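Local coordinates for alanine racemase 1 (Caldanaerobacter subterraneus subsp. tengcongensis MB4, PDB 4Y2W), which belongs to the alanine racemase family and joins an N-terminal TIM-barrel domain to a C-terminal, mainly beta-strand domain in a two-chain assembly, at residues A[287-292]-A[368-373]; A[246-251]-A[361-366]; A[42-47]-A[228-233]; A[297-302]-A[352-357]; A[2-5]-A[9-12]. The protein carries 1 engineered substitution. All coordinates share one frame; numbering follows the deposited sequence.

Contact 1: A[287-292]-A[368-373]; sequences YADGLD and RRVPRV. With ALA (alanine), chain D.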
# COMPACT_ATOMS: atom_id res chain seq x y z
N TYR A 287 9.07 -4.31 2.52
CA TYR A 287 8.17 -3.24 2.96
C TYR A 287 7.28 -2.67 1.86
O TYR A 287 6.22 -2.10 2.16
CB TYR A 287 8.92 -2.13 3.71
CG TYR A 287 10.09 -1.49 3.00
CD1 TYR A 287 9.90 -0.59 1.96
CD2 TYR A 287 11.40 -1.75 3.41
CE1 TYR A 287 10.98 0.01 1.32
CE2 TYR A 287 12.48 -1.15 2.78
CZ TYR A 287 12.26 -0.27 1.74
OH TYR A 287 13.34 0.31 1.11
N ALA A 288 7.69 -2.82 0.61
CA ALA A 288 6.86 -2.40 -0.51
C ALA A 288 5.64 -3.31 -0.67
O ALA A 288 4.69 -2.95 -1.36
CB ALA A 288 7.67 -2.37 -1.79
N ASP A 289 5.69 -4.48 -0.05
CA ASP A 289 4.57 -5.43 -0.07
C ASP A 289 3.61 -5.25 1.10
O ASP A 289 2.53 -5.84 1.11
CB ASP A 289 5.10 -6.86 -0.07
CG ASP A 289 5.91 -7.18 -1.32
OD1 ASP A 289 5.46 -6.80 -2.42
OD2 ASP A 289 6.98 -7.80 -1.21
N GLY A 290 4.01 -4.44 2.08
CA GLY A 290 3.21 -4.22 3.29
C GLY A 290 3.80 -4.79 4.57
O GLY A 290 3.11 -4.85 5.59
N LEU A 291 5.06 -5.22 4.53
CA LEU A 291 5.73 -5.70 5.73
C LEU A 291 6.52 -4.55 6.34
O LEU A 291 7.58 -4.18 5.84
CB LEU A 291 6.66 -6.87 5.40
CG LEU A 291 7.26 -7.57 6.62
CD1 LEU A 291 6.14 -8.15 7.48
CD2 LEU A 291 8.24 -8.66 6.21
N ASP A 292 6.01 -3.99 7.44
CA ASP A 292 6.57 -2.76 8.00
C ASP A 292 8.04 -2.92 8.37
O ASP A 292 8.42 -3.88 9.04
CB ASP A 292 5.77 -2.30 9.21
CG ASP A 292 6.09 -0.88 9.62
OD1 ASP A 292 7.29 -0.55 9.76
OD2 ASP A 292 5.15 -0.08 9.78
N ARG A 368 -0.35 -3.36 -3.67
CA ARG A 368 -0.74 -3.76 -5.01
C ARG A 368 0.06 -4.96 -5.53
O ARG A 368 -0.48 -5.80 -6.26
CB ARG A 368 -0.57 -2.56 -5.96
CG ARG A 368 -0.87 -2.82 -7.43
CD ARG A 368 -0.98 -1.52 -8.21
NE ARG A 368 -0.85 -1.74 -9.66
CZ ARG A 368 0.30 -1.89 -10.31
NH1 ARG A 368 1.47 -1.85 -9.66
NH2 ARG A 368 0.29 -2.08 -11.62
N ARG A 369 1.33 -5.05 -5.14
CA ARG A 369 2.21 -6.11 -5.62
C ARG A 369 1.85 -7.50 -5.10
O ARG A 369 2.26 -8.50 -5.69
CB ARG A 369 3.67 -5.79 -5.26
CG ARG A 369 4.68 -6.43 -6.19
CD ARG A 369 6.05 -5.77 -6.08
NE ARG A 369 6.64 -5.91 -4.75
CZ ARG A 369 7.83 -5.44 -4.40
NH1 ARG A 369 8.59 -4.80 -5.29
NH2 ARG A 369 8.28 -5.62 -3.17
N VAL A 370 1.08 -7.57 -4.01
CA VAL A 370 0.67 -8.83 -3.42
C VAL A 370 -0.60 -9.35 -4.10
O VAL A 370 -1.68 -8.78 -3.93
CB VAL A 370 0.39 -8.68 -1.91
CG1 VAL A 370 -0.02 -10.01 -1.29
CG2 VAL A 370 1.62 -8.11 -1.20
N PRO A 371 -0.50 -10.45 -4.88
CA PRO A 371 -1.72 -10.98 -5.47
C PRO A 371 -2.64 -11.59 -4.42
O PRO A 371 -2.17 -12.06 -3.39
CB PRO A 371 -1.20 -12.06 -6.42
CG PRO A 371 0.07 -12.51 -5.80
CD PRO A 371 0.68 -11.26 -5.23
N ARG A 372 -3.94 -11.56 -4.69
CA ARG A 372 -4.94 -12.17 -3.82
C ARG A 372 -5.43 -13.47 -4.44
O ARG A 372 -5.91 -13.48 -5.57
CB ARG A 372 -6.12 -11.23 -3.60
CG ARG A 372 -5.94 -10.23 -2.47
CD ARG A 372 -4.86 -9.20 -2.77
NE ARG A 372 -4.93 -8.09 -1.83
CZ ARG A 372 -4.10 -7.04 -1.83
NH1 ARG A 372 -3.13 -6.95 -2.72
NH2 ARG A 372 -4.25 -6.09 -0.92
N VAL A 373 -5.29 -14.56 -3.68
CA VAL A 373 -5.78 -15.87 -4.08
C VAL A 373 -7.02 -16.17 -3.25
O VAL A 373 -7.04 -15.89 -2.05
CB VAL A 373 -4.71 -16.96 -3.86
CG1 VAL A 373 -5.20 -18.32 -4.33
CG2 VAL A 373 -3.42 -16.58 -4.57
N ALA D . 17.36 -2.38 -1.79
CA ALA D . 16.95 -1.16 -1.03
C ALA D . 16.03 -1.54 0.13
O ALA D . 15.40 -2.59 0.09
CB ALA D . 16.27 -0.16 -1.96
OXT ALA D . 15.90 -0.83 1.13
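Asp289 and Arg369 meet in a buried salt bridge. The shortest bond runs from Arg369 NE to Asp289 OD1, at 2.8 Å with an N-H...O angle of 158°. OD1 lies almost in the guanidinium plane and takes this bond on its syn side. Arg369 NH2 adds weak bonds to both carboxylate oxygens. The two flat groups are turned 55° apart, so they do not meet squarely. The arginine chain bends at chi3 (63°), which swings its NE/NH2 edge to the carboxylate. Ala288 CB covers one guanidinium face, 3.6 Å from Arg369 NH2. Val370 CG2 completes the close packing, 3.4 Å from Asp289 O. The contact belongs to the C-terminal beta domain. It joins the loop after strand 278-283 to the lead-in of strand 372-376. Both charges have second partners: Asp289 OD2 pairs with Arg7, and Arg369 NH1 with Asp317 and with Glu70 of the second subunit. Beyond this core the segments part. Tyr287 turns away from 368-373, and its OH donates a 2.8 Å hydrogen bond to OXT of the alanine, near the ring plane. Arg368 also points away, is partly exposed, and pairs with Glu73 of the second subunit.

Contact 2: A[246-251]-A[361-366]; sequences ETLRFT and EVFSRI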
# COMPACT_ATOMS: atom_id res chain seq x y z
N GLU A 246 -10.67 -17.21 10.64
CA GLU A 246 -9.57 -16.52 9.98
C GLU A 246 -9.90 -16.34 8.50
O GLU A 246 -10.19 -17.32 7.80
CB GLU A 246 -8.29 -17.33 10.14
CG GLU A 246 -7.01 -16.55 9.85
CD GLU A 246 -5.78 -17.39 10.11
OE1 GLU A 246 -5.13 -17.17 11.14
OE2 GLU A 246 -5.48 -18.29 9.29
N THR A 247 -9.86 -15.09 8.04
CA THR A 247 -10.27 -14.74 6.67
C THR A 247 -9.10 -14.51 5.72
O THR A 247 -9.25 -14.69 4.51
CB THR A 247 -11.15 -13.48 6.66
OG1 THR A 247 -10.49 -12.42 7.36
CG2 THR A 247 -12.49 -13.76 7.33
N LEU A 248 -7.95 -14.10 6.25
CA LEU A 248 -6.78 -13.80 5.43
C LEU A 248 -5.52 -14.47 5.96
O LEU A 248 -5.25 -14.42 7.16
CB LEU A 248 -6.55 -12.30 5.38
CG LEU A 248 -5.33 -11.82 4.58
CD1 LEU A 248 -5.64 -10.49 3.90
CD2 LEU A 248 -4.07 -11.72 5.43
N ARG A 249 -4.75 -15.08 5.06
CA ARG A 249 -3.41 -15.56 5.39
C ARG A 249 -2.38 -14.89 4.47
O ARG A 249 -2.36 -15.13 3.26
CB ARG A 249 -3.32 -17.08 5.27
CG ARG A 249 -4.17 -17.84 6.27
CD ARG A 249 -3.52 -19.16 6.64
NE ARG A 249 -3.12 -19.92 5.46
CZ ARG A 249 -2.12 -20.80 5.41
NH1 ARG A 249 -1.36 -21.06 6.47
NH2 ARG A 249 -1.86 -21.41 4.26
N PHE A 250 -1.52 -14.06 5.06
CA PHE A 250 -0.46 -13.37 4.33
C PHE A 250 0.77 -14.27 4.37
O PHE A 250 1.37 -14.45 5.42
CB PHE A 250 -0.19 -12.01 4.99
CG PHE A 250 0.71 -11.09 4.20
CD1 PHE A 250 1.07 -11.35 2.88
CD2 PHE A 250 1.17 -9.92 4.79
CE1 PHE A 250 1.88 -10.48 2.18
CE2 PHE A 250 1.98 -9.04 4.09
CZ PHE A 250 2.34 -9.32 2.79
N THR A 251 1.12 -14.84 3.22
CA THR A 251 2.16 -15.87 3.16
C THR A 251 3.23 -15.60 2.10
O THR A 251 3.02 -14.81 1.17
CB THR A 251 1.53 -17.25 2.87
OG1 THR A 251 1.16 -17.35 1.49
CG2 THR A 251 0.30 -17.47 3.75
N GLU A 361 -5.25 -0.86 9.70
CA GLU A 361 -4.09 -0.30 8.99
C GLU A 361 -3.14 -1.37 8.47
O GLU A 361 -2.52 -1.20 7.42
CB GLU A 361 -3.33 0.70 9.86
CG GLU A 361 -2.26 1.47 9.10
CD GLU A 361 -1.55 2.53 9.93
OE1 GLU A 361 -1.26 2.27 11.12
OE2 GLU A 361 -1.28 3.61 9.39
N VAL A 362 -3.01 -2.48 9.21
CA VAL A 362 -2.15 -3.58 8.80
C VAL A 362 -2.67 -4.20 7.49
O VAL A 362 -1.90 -4.38 6.54
CB VAL A 362 -2.06 -4.67 9.89
CG1 VAL A 362 -1.31 -5.90 9.37
CG2 VAL A 362 -1.37 -4.11 11.13
N PHE A 363 -3.96 -4.51 7.45
CA PHE A 363 -4.59 -5.03 6.24
C PHE A 363 -4.44 -4.07 5.06
O PHE A 363 -4.16 -4.51 3.93
CB PHE A 363 -6.08 -5.31 6.48
CG PHE A 363 -6.38 -6.61 7.18
CD1 PHE A 363 -5.75 -7.80 6.79
CD2 PHE A 363 -7.32 -6.67 8.20
CE1 PHE A 363 -6.04 -9.00 7.43
CE2 PHE A 363 -7.62 -7.86 8.83
CZ PHE A 363 -6.98 -9.03 8.45
N SER A 364 -4.61 -2.78 5.30
CA SER A 364 -4.52 -1.77 4.25
C SER A 364 -3.09 -1.56 3.74
O SER A 364 -2.88 -0.97 2.68
CB SER A 364 -5.10 -0.44 4.74
OG SER A 364 -4.24 0.20 5.68
N ARG A 365 -2.11 -2.03 4.50
CA ARG A 365 -0.70 -1.91 4.13
C ARG A 365 -0.31 -2.92 3.05
O ARG A 365 0.70 -2.73 2.36
CB ARG A 365 0.16 -2.12 5.38
CG ARG A 365 1.18 -1.03 5.65
CD ARG A 365 0.51 0.29 6.00
NE ARG A 365 1.23 1.00 7.05
CZ ARG A 365 0.92 2.22 7.49
NH1 ARG A 365 -0.10 2.91 6.96
NH2 ARG A 365 1.64 2.76 8.47
N ILE A 366 -1.09 -3.99 2.90
CA ILE A 366 -0.77 -5.05 1.94
C ILE A 366 -0.93 -4.53 0.51
O ILE A 366 -2.05 -4.32 0.04
CB ILE A 366 -1.65 -6.30 2.16
CG1 ILE A 366 -1.43 -6.88 3.56
CG2 ILE A 366 -1.34 -7.36 1.11
CD1 ILE A 366 -2.50 -7.85 4.01
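Leu248 and Phe250 both hold CG anti to the backbone N (chi1 179° and -170°), and both side chains project from the strand toward Phe363 and Ile366. This is helix-on-sheet packing in the C-terminal domain: the end of helix 359-365 lies on strand 248-260 of the mixed sheet. The contact is buried and apolar, and no hydrogen bond crosses it. Leu248 runs past Phe363 in the opposite direction. Its CD1 sits 3.9 Å from Phe363 CE1 and approaches the ring obliquely, while its CD2 lies at the ring edge, in plane. The same CD1 also meets the tip of Ile366, 4.1 Å from Ile366 CD1. One leucine methyl therefore touches both helix-side residues. Val11 of strand 10-14 packs on Leu248, Phe250 and Ile366 and extends the apolar core. His46 meets the Phe363 ring edge-to-face. On the helix, polar groups pair among themselves. Ser364 OG donates a 2.8 Å bond to Glu361 O. Glu361 OE2 forms a 2.8 Å salt bridge with Arg365 NH1, and the Glu361 carboxylate carbon lies over one face of that guanidinium. Arg365 NH2 also pairs with Asp292 of the second subunit. At the other end of the contact, Ile366 CG1 rests over one face of the Phe250 ring, 4.1 Å from Phe250 CE2.

Contact 3: A[42-47]-A[228-233]; sequences DAYGHG and ILFGAY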
# COMPACT_ATOMS: atom_id res chain seq x y z
N ASP A 42 -10.71 -1.56 -0.51
CA ASP A 42 -10.63 -2.82 -1.25
C ASP A 42 -10.94 -4.02 -0.33
O ASP A 42 -10.19 -5.00 -0.29
CB ASP A 42 -9.26 -2.95 -1.93
CG ASP A 42 -9.27 -3.96 -3.06
OD1 ASP A 42 -10.29 -4.07 -3.76
OD2 ASP A 42 -8.24 -4.64 -3.26
N ALA A 43 -12.05 -3.90 0.39
CA ALA A 43 -12.48 -4.92 1.35
C ALA A 43 -11.41 -5.16 2.41
O ALA A 43 -11.11 -6.31 2.76
CB ALA A 43 -12.84 -6.22 0.64
N TYR A 44 -10.84 -4.07 2.92
CA TYR A 44 -9.72 -4.13 3.86
C TYR A 44 -8.62 -5.05 3.32
O TYR A 44 -8.22 -6.01 3.98
CB TYR A 44 -10.19 -4.59 5.25
CG TYR A 44 -11.20 -3.67 5.90
CD1 TYR A 44 -12.55 -3.76 5.60
CD2 TYR A 44 -10.80 -2.71 6.83
CE1 TYR A 44 -13.47 -2.92 6.19
CE2 TYR A 44 -11.72 -1.86 7.43
CZ TYR A 44 -13.06 -1.97 7.10
OH TYR A 44 -13.98 -1.14 7.69
N GLY A 45 -8.17 -4.78 2.10
CA GLY A 45 -7.08 -5.51 1.48
C GLY A 45 -7.37 -6.93 1.01
O GLY A 45 -6.45 -7.64 0.59
N HIS A 46 -8.64 -7.35 1.05
CA HIS A 46 -9.03 -8.70 0.63
C HIS A 46 -9.45 -8.77 -0.84
O HIS A 46 -9.56 -9.86 -1.41
CB HIS A 46 -10.17 -9.23 1.51
CG HIS A 46 -9.78 -9.51 2.92
ND1 HIS A 46 -9.41 -8.52 3.81
CD2 HIS A 46 -9.73 -10.68 3.62
CE1 HIS A 46 -9.13 -9.07 4.98
NE2 HIS A 46 -9.32 -10.37 4.89
N GLY A 47 -9.70 -7.61 -1.46
CA GLY A 47 -10.22 -7.53 -2.83
C GLY A 47 -11.73 -7.39 -2.82
O GLY A 47 -12.45 -8.33 -2.49
N ILE A 228 -14.72 -6.39 11.47
CA ILE A 228 -15.20 -7.59 12.15
C ILE A 228 -15.56 -8.72 11.17
O ILE A 228 -15.44 -9.90 11.50
CB ILE A 228 -16.39 -7.26 13.08
CG1 ILE A 228 -16.57 -8.34 14.14
CG2 ILE A 228 -17.67 -7.04 12.27
CD1 ILE A 228 -17.35 -7.86 15.35
N LEU A 229 -15.98 -8.35 9.96
CA LEU A 229 -16.23 -9.33 8.91
C LEU A 229 -14.96 -10.05 8.45
O LEU A 229 -15.04 -11.09 7.80
CB LEU A 229 -16.88 -8.65 7.70
CG LEU A 229 -18.25 -7.99 7.89
CD1 LEU A 229 -18.59 -7.11 6.69
CD2 LEU A 229 -19.34 -9.04 8.11
N PHE A 230 -13.79 -9.49 8.79
CA PHE A 230 -12.51 -10.02 8.34
C PHE A 230 -11.66 -10.62 9.47
O PHE A 230 -10.42 -10.60 9.43
CB PHE A 230 -11.77 -8.93 7.55
CG PHE A 230 -12.59 -8.36 6.42
CD1 PHE A 230 -12.73 -9.07 5.23
CD2 PHE A 230 -13.27 -7.16 6.57
CE1 PHE A 230 -13.50 -8.57 4.20
CE2 PHE A 230 -14.05 -6.66 5.54
CZ PHE A 230 -14.16 -7.36 4.35
N GLY A 231 -12.34 -11.16 10.48
CA GLY A 231 -11.70 -11.99 11.51
C GLY A 231 -10.91 -11.24 12.56
O GLY A 231 -10.01 -11.82 13.17
N ALA A 232 -11.23 -9.98 12.78
CA ALA A 232 -10.54 -9.18 13.80
C ALA A 232 -11.51 -8.28 14.55
O ALA A 232 -12.61 -7.99 14.08
CB ALA A 232 -9.44 -8.35 13.15
N TYR A 233 -11.09 -7.83 15.73
CA TYR A 233 -11.87 -6.90 16.53
C TYR A 233 -11.24 -5.51 16.44
O TYR A 233 -10.03 -5.38 16.21
CB TYR A 233 -11.94 -7.37 17.98
CG TYR A 233 -12.79 -8.62 18.17
CD1 TYR A 233 -14.17 -8.54 18.16
CD2 TYR A 233 -12.20 -9.87 18.37
CE1 TYR A 233 -14.96 -9.67 18.34
CE2 TYR A 233 -12.98 -11.00 18.55
CZ TYR A 233 -14.36 -10.90 18.53
OH TYR A 233 -15.15 -12.01 18.71
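Ala43 O is approached by three groups. It accepts a 3.2 Å backbone bond from His46 N and a weak one from His46 ND1, and it also lies over one face of the Phe230 ring, 3.6 Å from Phe230 CE1. Tyr44, His46 and Phe230 form an aromatic cluster in the TIM-barrel domain. It joins the segments that follow strands 34-38 and 222-224, the first and last of the barrel. His46 ND1 gives its firmer bond to Tyr44 O, at 2.8 Å, and this helps fix the rotation of the imidazole. The backbone at Ala43 and Tyr44 has positive phi, in a left-handed turn. The Tyr44 side chain crosses Phe230 at about a right angle, and its CD1 comes closest to Phe230 CE2. These two rings are oblique, with planes 46° apart and centroids at 5.3 Å. Tyr44 also lines the pocket that holds alanine. Leu229 CB lies over the Phe230 face opposite Ala43 O. Val51 of helix 48-58 and Ile18 of helix 15-28 pack around the same ring. His46 and Phe230 slide past each other in opposite directions, with planes 37° apart. Phe230 CD1 sits 3.5 Å above the imidazole plane of His46, over its centre.

Contact 4: A[297-302]-A[352-357]; sequences NNYKLL and ADKIET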
# COMPACT_ATOMS: atom_id res chain seq x y z
N ASN A 297 14.41 -6.96 13.06
CA ASN A 297 14.91 -7.51 14.33
C ASN A 297 13.92 -7.49 15.50
O ASN A 297 14.34 -7.40 16.66
CB ASN A 297 16.21 -6.81 14.75
CG ASN A 297 17.39 -7.19 13.88
OD1 ASN A 297 17.80 -8.35 13.84
ND2 ASN A 297 17.96 -6.21 13.19
N ASN A 298 12.61 -7.54 15.23
CA ASN A 298 11.62 -7.72 16.30
C ASN A 298 10.26 -8.17 15.77
O ASN A 298 9.24 -7.52 15.98
CB ASN A 298 11.47 -6.48 17.20
CG ASN A 298 10.99 -5.26 16.44
OD1 ASN A 298 11.29 -5.10 15.26
ND2 ASN A 298 10.24 -4.39 17.12
N TYR A 299 10.28 -9.30 15.07
CA TYR A 299 9.08 -10.07 14.84
C TYR A 299 9.48 -11.49 14.49
O TYR A 299 10.61 -11.74 14.06
CB TYR A 299 8.21 -9.47 13.73
CG TYR A 299 6.75 -9.86 13.83
CD1 TYR A 299 5.96 -9.43 14.90
CD2 TYR A 299 6.15 -10.67 12.86
CE1 TYR A 299 4.62 -9.80 15.00
CE2 TYR A 299 4.82 -11.04 12.96
CZ TYR A 299 4.06 -10.60 14.02
OH TYR A 299 2.73 -10.96 14.11
N LYS A 300 8.57 -12.43 14.70
CA LYS A 300 8.80 -13.82 14.36
C LYS A 300 7.67 -14.32 13.47
O LYS A 300 6.50 -14.14 13.79
CB LYS A 300 8.91 -14.66 15.62
CG LYS A 300 10.02 -14.20 16.56
CD LYS A 300 10.05 -15.01 17.84
CE LYS A 300 11.17 -14.54 18.75
NZ LYS A 300 11.38 -15.46 19.90
N LEU A 301 8.04 -14.92 12.34
CA LEU A 301 7.07 -15.47 11.39
C LEU A 301 6.95 -16.97 11.61
O LEU A 301 7.79 -17.57 12.28
CB LEU A 301 7.53 -15.22 9.95
CG LEU A 301 8.01 -13.81 9.59
CD1 LEU A 301 8.47 -13.77 8.14
CD2 LEU A 301 6.94 -12.77 9.84
N LEU A 302 5.90 -17.56 11.05
CA LEU A 302 5.66 -18.99 11.20
C LEU A 302 6.21 -19.77 10.02
O LEU A 302 6.00 -19.40 8.87
CB LEU A 302 4.16 -19.27 11.35
CG LEU A 302 3.53 -18.82 12.67
CD1 LEU A 302 2.02 -18.96 12.60
CD2 LEU A 302 4.09 -19.62 13.84
N ALA A 352 -0.55 -5.75 14.58
CA ALA A 352 -1.02 -4.39 14.84
C ALA A 352 -0.49 -3.85 16.18
O ALA A 352 -0.12 -2.68 16.28
CB ALA A 352 -2.53 -4.33 14.82
N ASP A 353 -0.46 -4.71 17.19
CA ASP A 353 0.05 -4.33 18.51
C ASP A 353 1.54 -4.00 18.44
O ASP A 353 1.96 -2.95 18.91
CB ASP A 353 -0.17 -5.46 19.52
CG ASP A 353 -1.64 -5.75 19.77
OD1 ASP A 353 -2.50 -4.94 19.35
OD2 ASP A 353 -1.95 -6.80 20.37
N LYS A 354 2.31 -4.90 17.83
CA LYS A 354 3.77 -4.75 17.75
C LYS A 354 4.21 -3.41 17.14
O LYS A 354 5.19 -2.82 17.59
CB LYS A 354 4.38 -5.92 16.97
CG LYS A 354 5.91 -5.92 16.87
CD LYS A 354 6.60 -6.20 18.20
CE LYS A 354 6.51 -7.67 18.60
NZ LYS A 354 7.43 -7.99 19.73
N ILE A 355 3.50 -2.94 16.12
CA ILE A 355 3.81 -1.63 15.51
C ILE A 355 2.86 -0.51 15.94
O ILE A 355 2.75 0.51 15.26
CB ILE A 355 3.91 -1.71 13.96
CG1 ILE A 355 2.69 -2.42 13.35
CG2 ILE A 355 5.19 -2.42 13.55
CD1 ILE A 355 2.47 -2.10 11.88
N GLU A 356 2.21 -0.69 17.09
CA GLU A 356 1.41 0.36 17.72
C GLU A 356 0.33 0.92 16.79
O GLU A 356 0.28 2.13 16.52
CB GLU A 356 2.31 1.50 18.22
CG GLU A 356 3.56 1.07 18.96
CD GLU A 356 4.51 2.24 19.17
OE1 GLU A 356 5.55 2.31 18.48
OE2 GLU A 356 4.19 3.10 20.02
N THR A 357 -0.52 0.03 16.28
CA THR A 357 -1.64 0.43 15.44
C THR A 357 -2.80 -0.55 15.63
O THR A 357 -2.83 -1.29 16.61
CB THR A 357 -1.22 0.54 13.96
OG1 THR A 357 -2.29 1.11 13.19
CG2 THR A 357 -0.84 -0.82 13.38
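At the C-terminal end of helix 348-354, where it lies beside strand 300-303 of the C-terminal beta domain, Lys354 packs on Asn298 and Tyr299. This is a partly buried contact at the edge of the fold. The lysine bends at chi2 (70°) and chi3 (74°), which curls its aliphatic chain over the backbone carbonyl of Asn298. CD comes closest, with Lys354 CD 3.7 Å from Asn298 O. CG and CE lie almost as near, so the oxygen faces a row of methylenes. The lysine nitrogen makes no hydrogen bond across the segments. Tyr299 crosses the lysine obliquely, with Tyr299 CD1 4.0 Å from Lys354 CG. Unlike the exposed lysine, this tyrosine is buried. Its ring also packs on Ser350 and Met351 of the helix and on Ile310 of the neighbouring strand. Leu301 CD2 lies at the ring edge, in plane. Leu295 touches both Lys354 and Ile355. Just past the lysine the helix stops. Thr357 N bonds to Ala352 O at 2.7 Å, and Glu356 N to Asp353 O at 2.9 Å. Glu356 has a positive phi of 56° and is the C-prime residue. This pair of bonds is the signature of a Schellman motif.

Contact 5: A[2-5]-A[9-12]; sequences KFDG and TRVE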
# COMPACT_ATOMS: atom_id res chain seq x y z
N LYS A 2 4.92 -26.32 -3.77
CA LYS A 2 5.98 -25.35 -3.48
C LYS A 2 5.75 -24.04 -4.24
O LYS A 2 5.55 -22.99 -3.63
CB LYS A 2 7.35 -25.92 -3.84
CG LYS A 2 7.81 -27.11 -3.00
CD LYS A 2 9.14 -27.65 -3.51
CE LYS A 2 9.51 -29.00 -2.89
NZ LYS A 2 9.96 -28.90 -1.48
N PHE A 3 5.78 -24.12 -5.57
CA PHE A 3 5.59 -22.95 -6.42
C PHE A 3 4.51 -23.19 -7.47
O PHE A 3 4.14 -24.34 -7.74
CB PHE A 3 6.91 -22.59 -7.11
CG PHE A 3 8.00 -22.18 -6.16
CD1 PHE A 3 7.93 -20.97 -5.48
CD2 PHE A 3 9.08 -23.02 -5.93
CE1 PHE A 3 8.93 -20.60 -4.60
CE2 PHE A 3 10.09 -22.64 -5.05
CZ PHE A 3 10.01 -21.43 -4.38
N ASP A 4 4.00 -22.11 -8.04
CA ASP A 4 2.93 -22.18 -9.04
C ASP A 4 2.90 -20.89 -9.85
O ASP A 4 3.79 -20.06 -9.73
CB ASP A 4 1.58 -22.44 -8.35
CG ASP A 4 1.19 -21.33 -7.38
OD1 ASP A 4 1.76 -20.23 -7.45
OD2 ASP A 4 0.29 -21.57 -6.54
N GLY A 5 1.87 -20.72 -10.68
CA GLY A 5 1.74 -19.53 -11.52
C GLY A 5 1.71 -18.21 -10.76
O GLY A 5 2.16 -17.20 -11.28
N THR A 9 5.09 -14.69 -2.70
CA THR A 9 4.49 -13.82 -1.69
C THR A 9 3.05 -13.53 -2.09
O THR A 9 2.80 -13.01 -3.18
CB THR A 9 5.28 -12.51 -1.54
OG1 THR A 9 6.55 -12.79 -0.94
CG2 THR A 9 4.55 -11.51 -0.66
N ARG A 10 2.10 -13.86 -1.22
CA ARG A 10 0.68 -13.79 -1.57
C ARG A 10 -0.24 -13.63 -0.36
O ARG A 10 0.14 -13.89 0.78
CB ARG A 10 0.26 -15.06 -2.31
CG ARG A 10 0.30 -16.33 -1.46
CD ARG A 10 0.08 -17.57 -2.30
NE ARG A 10 1.17 -17.79 -3.26
CZ ARG A 10 1.17 -18.75 -4.19
NH1 ARG A 10 0.15 -19.59 -4.31
NH2 ARG A 10 2.21 -18.86 -5.01
N VAL A 11 -1.47 -13.21 -0.65
CA VAL A 11 -2.56 -13.21 0.33
C VAL A 11 -3.56 -14.28 -0.08
O VAL A 11 -4.01 -14.30 -1.22
CB VAL A 11 -3.25 -11.83 0.39
CG1 VAL A 11 -4.69 -11.94 0.86
CG2 VAL A 11 -2.47 -10.90 1.32
N GLU A 12 -3.87 -15.17 0.86
CA GLU A 12 -4.92 -16.17 0.65
C GLU A 12 -6.19 -15.69 1.35
O GLU A 12 -6.24 -15.60 2.58
CB GLU A 12 -4.49 -17.53 1.21
CG GLU A 12 -3.31 -18.16 0.48
CD GLU A 12 -2.90 -19.51 1.04
OE1 GLU A 12 -3.35 -19.88 2.15
OE2 GLU A 12 -2.12 -20.22 0.37
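Charge pairing carries this contact: Asp4 and Arg10 come from opposite directions and form a two-bond salt bridge. Arg10 presents its NH1 and NH2 end-on, one nitrogen to each carboxylate oxygen. NH1 reaches Asp4 OD2 at 3.0 Å, nearly straight at 174°, on the syn lone pair of OD2 and within the guanidinium plane. NH2 reaches Asp4 OD1 at 2.8 Å, also on the syn side but tilted from both planes. The flat groups are turned modestly against each other, with planes 23° apart. In the arginine chain a bend at chi3 (66°) turns the guanidinium end toward Asp4. Further hydrogen bonds hold the two groups to the short connection between the segments. Arg10 NE bonds to Pro8 O. Weak bonds run from Arg10 NH2 to Arg7 O, and between Val6 N and Asp4 OD1. Asp4 O bonds to Thr92 and Gln93 of the second subunit, which places this N-terminal loop at the subunit interface. The packing contacts lie to the side: Phe3 rests on Pro8, on the side chain of Arg253 and on Pro90 of the second subunit. Backbone bonds on the strand side continue into the sheet, Arg10 with Thr251 and Val11 with Pro371 and Val373. The salt bridge thus closes a loop just before strand 10-14, the N-terminal strand that joins the mixed sheet of the C-terminal beta domain.

Contacts 1, 2 and 5 meet around strand 10-14. This strand pairs with both 372-376 of contact 1 and 248-260 of contact 2, and Leu248 CD1 of contact 2 lies 3.5 Å from Val11 CG1. Contact 3 ties the barrel to this core. Its centre is 8 Å from that of contact 2, and Gly45 O accepts a probable hydrogen bond from Arg372 NE of contact 1. Contact 4 lies further out, about 19 Å from contact 3 between centres. It joins contact 2 where Val362 packs on Ala352 and Thr357. Contacts 1 and 3 hold Tyr287 and Tyr44 of two alanine pockets, and Tyr44 packs on Met316 of the second subunit.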